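PDB 1KNV: Bse634I restriction endonuclease from Geobacillus stearothermophilus, which recognises a specific short DNA sequence and cleaves the double strand there, acting as a type II restriction endonuclease. Local coordinates for the interface of chains A and B. Coordinates in Å, arbitrary orientation; residue numbers count along the deposited sequence, not the author numbering. Chains: chain A/B, Bse634I restriction endonuclease.

Contact 1: the interface of chains A and B. Residues chain A 127, 130, 222, 226; chain B 225, 227-228.
The indole of B:Trp228 receives the imidazole of A:His222 on one face, edge-to-face, with the planes 63° apart. NE2 and CD2 form the touching edge of A:His222: NE2 lies 3.6 Å from CD2 of B:Trp228, set off toward the rim of the indole, and CD2 faces the benzene part. At the edge of the same indole, in its plane, stands the hydroxyl OG of A:Ser130, 3.6 Å from the indole NE1. That pair is too far apart for a hydrogen bond and is a contact at the ring edge, while the hydroxyl bonds within its own helix, to the carbonyl O of A:Leu127 at 2.9 Å. A small residue suits this place, because it can face the indole rim while its polar atom is held by its own turn.

A:Leu127 serves both rings with its two methyls. CD1 reaches the pyrrole part of B:Trp228, 3.5 Å from NE1, while CD2 lies over the centre of the imidazole face of A:His222 and probably helps fix its rotation. The guanidinium of A:Arg226 lies almost parallel to the indole plane but is shifted off it: NE is 3.4 Å from CB of B:Trp228, and the carbonyl carbon of B:Tyr227 sits over the guanidinium centre. NE2 of A:His222 meets the guanidinium at its edge. B:Trp228 projects its ring toward chain A with CG anti to the backbone N (chi1 -165°).

In the fold, B:Trp228 follows directly on helix 203-227, with left-handed backbone angles that break the helical course. Its ring enters the angle between helices 118-132 and 203-227 of chain A.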
# COMPACT_ATOMS: atom_id res chain seq x y z
N LEU A 127 -13.10 12.63 1.49
CA LEU A 127 -11.68 12.58 1.81
C LEU A 127 -11.30 13.85 2.55
O LEU A 127 -10.53 13.84 3.50
CB LEU A 127 -10.82 12.49 0.54
CG LEU A 127 -9.35 12.89 0.72
CD1 LEU A 127 -8.64 11.91 1.63
CD2 LEU A 127 -8.66 12.94 -0.63
N SER A 130 -12.78 13.83 6.22
CA SER A 130 -12.08 12.88 7.09
C SER A 130 -10.77 13.54 7.50
O SER A 130 -10.40 13.48 8.67
CB SER A 130 -11.80 11.56 6.36
OG SER A 130 -10.72 11.70 5.46
N HIS A 222 -5.63 8.98 -5.72
CA HIS A 222 -6.59 8.68 -4.67
C HIS A 222 -7.87 8.21 -5.36
O HIS A 222 -8.43 7.17 -5.01
CB HIS A 222 -6.87 9.93 -3.83
CG HIS A 222 -7.98 9.76 -2.83
ND1 HIS A 222 -9.30 9.98 -3.15
CD2 HIS A 222 -7.95 9.36 -1.55
CE1 HIS A 222 -10.05 9.73 -2.09
NE2 HIS A 222 -9.25 9.35 -1.10
N ARG A 226 -10.29 4.88 -5.15
CA ARG A 226 -11.72 4.97 -4.84
C ARG A 226 -12.60 4.28 -5.87
O ARG A 226 -13.57 3.60 -5.51
CB ARG A 226 -12.14 6.44 -4.73
CG ARG A 226 -11.47 7.19 -3.60
CD ARG A 226 -11.92 6.70 -2.24
NE ARG A 226 -12.54 7.78 -1.47
CZ ARG A 226 -13.85 7.93 -1.33
NH1 ARG A 226 -14.68 7.08 -1.90
NH2 ARG A 226 -14.33 8.92 -0.60
N MET B 225 -11.21 0.72 1.72
CA MET B 225 -10.44 1.50 0.76
C MET B 225 -11.39 2.30 -0.13
O MET B 225 -11.24 3.50 -0.31
CB MET B 225 -9.60 0.58 -0.14
CG MET B 225 -8.30 0.03 0.46
SD MET B 225 -6.99 1.28 0.80
CE MET B 225 -6.52 1.74 -0.80
N TYR B 227 -14.54 3.21 0.25
CA TYR B 227 -15.31 4.25 0.94
C TYR B 227 -14.42 5.20 1.71
O TYR B 227 -14.90 6.18 2.29
CB TYR B 227 -16.30 3.62 1.93
CG TYR B 227 -17.50 3.00 1.26
CD1 TYR B 227 -17.55 1.63 0.99
CD2 TYR B 227 -18.59 3.79 0.88
CE1 TYR B 227 -18.66 1.07 0.35
CE2 TYR B 227 -19.69 3.24 0.24
CZ TYR B 227 -19.72 1.88 -0.02
OH TYR B 227 -20.81 1.34 -0.65
N TRP B 228 -13.13 4.89 1.73
CA TRP B 228 -12.16 5.68 2.45
C TRP B 228 -12.61 5.85 3.90
O TRP B 228 -12.73 6.96 4.41
CB TRP B 228 -11.98 7.05 1.81
CG TRP B 228 -10.75 7.72 2.31
CD1 TRP B 228 -10.66 8.70 3.26
CD2 TRP B 228 -9.42 7.39 1.93
NE1 TRP B 228 -9.34 9.00 3.50
CE2 TRP B 228 -8.55 8.21 2.69
CE3 TRP B 228 -8.86 6.48 1.02
CZ2 TRP B 228 -7.16 8.16 2.57
CZ3 TRP B 228 -7.48 6.42 0.89
CH2 TRP B 228 -6.65 7.25 1.67

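Contact 2: the interface of chains A and B. Residues chain A 225-228; chain B 126-127, 222, 226.
B:Arg226 and A:Arg226 exchange hydrogen bonds across the two-fold axis, each giving NH1 to the backbone O of the other. B:Arg226 NH1 lies 2.7 Å from A:Arg226 O, in the carbonyl plane but well out of its own guanidinium plane, with a bent angle of 120° at the hydrogen. Bends at chi2 (-68°) and chi3 turn the long side chain so that its head reaches the partner. These carbonyls belong to the last turn of helix 203-227, whose C-terminal end would probably welcome a positive charge. Arginine therefore suits the place, and the like charges stay apart, the two NH1 atoms of A:Arg226 and B:Arg226 being 6.9 Å from each other.

The amide of B:Gln126 lies beside A:Trp228, crossing it obliquely, its plane 69° from the indole. Its modelled OE1 faces the backbone O of A:Trp228 at 3.2 Å, acceptor against acceptor, so this orientation is doubtful; turned the other way, the amide would offer its nitrogen to that carbonyl as a possible donor. The other end, modelled as NE2, lies 3.3 Å from CB of A:Trp228.

Apolar packing repeats with the chains exchanged: one face of the broad indole of A:Trp228 lies across CD1 of B:Leu127 and the imidazole edge of B:His222, which pack against each other. With an alanine here, the CD1 methyl of B:Leu127 and the imidazole of B:His222 would probably lose their common partner, leaving a gap between the two chains.

Water completes the polar centre. Water 1, at the edge of both guanidinium groups and in their planes, bridges the subunits, its oxygen 2.8 Å from O of A:Arg226 and equally far from O of B:Arg226.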
# COMPACT_ATOMS: atom_id res chain seq x y z
N MET A 225 -7.91 4.75 -6.64
CA MET A 225 -8.16 3.82 -5.54
C MET A 225 -9.66 3.72 -5.28
O MET A 225 -10.23 2.63 -5.21
CB MET A 225 -7.47 4.30 -4.25
CG MET A 225 -5.97 4.05 -4.13
SD MET A 225 -5.47 2.28 -4.00
CE MET A 225 -6.07 1.86 -2.44
N ARG A 226 -10.29 4.88 -5.15
CA ARG A 226 -11.72 4.97 -4.84
C ARG A 226 -12.60 4.28 -5.87
O ARG A 226 -13.57 3.60 -5.51
CB ARG A 226 -12.14 6.44 -4.73
CG ARG A 226 -11.47 7.19 -3.60
CD ARG A 226 -11.92 6.70 -2.24
NE ARG A 226 -12.54 7.78 -1.47
CZ ARG A 226 -13.85 7.93 -1.33
NH1 ARG A 226 -14.68 7.08 -1.90
NH2 ARG A 226 -14.33 8.92 -0.60
N TYR A 227 -12.28 4.46 -7.15
CA TYR A 227 -13.06 3.86 -8.23
C TYR A 227 -12.53 2.51 -8.64
O TYR A 227 -13.11 1.83 -9.49
CB TYR A 227 -13.05 4.77 -9.47
CG TYR A 227 -13.93 5.98 -9.34
CD1 TYR A 227 -13.40 7.21 -8.95
CD2 TYR A 227 -15.30 5.89 -9.59
CE1 TYR A 227 -14.23 8.33 -8.80
CE2 TYR A 227 -16.13 7.00 -9.45
CZ TYR A 227 -15.59 8.21 -9.06
OH TYR A 227 -16.41 9.30 -8.92
N TRP A 228 -11.41 2.13 -8.04
CA TRP A 228 -10.76 0.87 -8.35
C TRP A 228 -10.52 0.77 -9.85
O TRP A 228 -10.94 -0.19 -10.49
CB TRP A 228 -11.60 -0.31 -7.88
CG TRP A 228 -10.79 -1.56 -7.85
CD1 TRP A 228 -10.79 -2.57 -8.78
CD2 TRP A 228 -9.81 -1.90 -6.88
NE1 TRP A 228 -9.85 -3.52 -8.43
CE2 TRP A 228 -9.24 -3.13 -7.27
CE3 TRP A 228 -9.35 -1.27 -5.70
CZ2 TRP A 228 -8.23 -3.76 -6.53
CZ3 TRP A 228 -8.35 -1.89 -4.96
CH2 TRP A 228 -7.80 -3.12 -5.38
N GLN B 126 -17.99 -4.14 -9.61
CA GLN B 126 -16.94 -3.46 -10.34
C GLN B 126 -15.62 -4.18 -10.07
O GLN B 126 -14.87 -4.47 -11.00
CB GLN B 126 -16.89 -1.99 -9.91
CG GLN B 126 -16.10 -1.12 -10.85
CD GLN B 126 -14.61 -1.26 -10.64
OE1 GLN B 126 -13.80 -1.03 -11.56
NE2 GLN B 126 -14.23 -1.62 -9.42
N LEU B 127 -15.35 -4.49 -8.80
CA LEU B 127 -14.13 -5.20 -8.44
C LEU B 127 -14.15 -6.58 -9.09
O LEU B 127 -13.14 -7.07 -9.58
CB LEU B 127 -14.02 -5.39 -6.93
CG LEU B 127 -13.04 -6.49 -6.47
CD1 LEU B 127 -11.61 -6.12 -6.83
CD2 LEU B 127 -13.16 -6.70 -4.98
N HIS B 222 -11.21 -4.17 1.39
CA HIS B 222 -11.31 -3.56 0.07
C HIS B 222 -12.33 -2.43 0.16
O HIS B 222 -12.08 -1.31 -0.26
CB HIS B 222 -11.77 -4.60 -0.96
CG HIS B 222 -12.05 -4.03 -2.31
ND1 HIS B 222 -13.29 -3.52 -2.66
CD2 HIS B 222 -11.26 -3.87 -3.39
CE1 HIS B 222 -13.24 -3.07 -3.90
NE2 HIS B 222 -12.02 -3.27 -4.37
N ARG B 226 -12.38 1.60 -0.68
CA ARG B 226 -13.34 2.20 -1.60
C ARG B 226 -14.12 3.36 -1.00
O ARG B 226 -14.33 4.38 -1.66
CB ARG B 226 -14.34 1.13 -2.08
CG ARG B 226 -13.71 0.01 -2.87
CD ARG B 226 -13.19 0.48 -4.22
NE ARG B 226 -13.84 -0.24 -5.32
CZ ARG B 226 -14.83 0.27 -6.05
NH1 ARG B 226 -15.28 1.48 -5.80
NH2 ARG B 226 -15.36 -0.44 -7.03
O HOH W 1 -15.73 4.51 -4.05

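In contact 1 and contact 2 the centres of their C-alpha atoms lie about 9 Å apart, and the two share A:Arg226, whose side chain takes part in both. Each draws on helices 118-132 and 203-227 and on the tryptophan that follows the latter. Contact 2 holds the two-fold centre and, beside it, the counterpart of contact 1 with the chains exchanged, so a polar middle is flanked by an aromatic insertion on each side. This reciprocal arrangement would suit a specific subunit interface. The deposited assembly holds four copies, but the structure alone does not show that this pairing exists in solution.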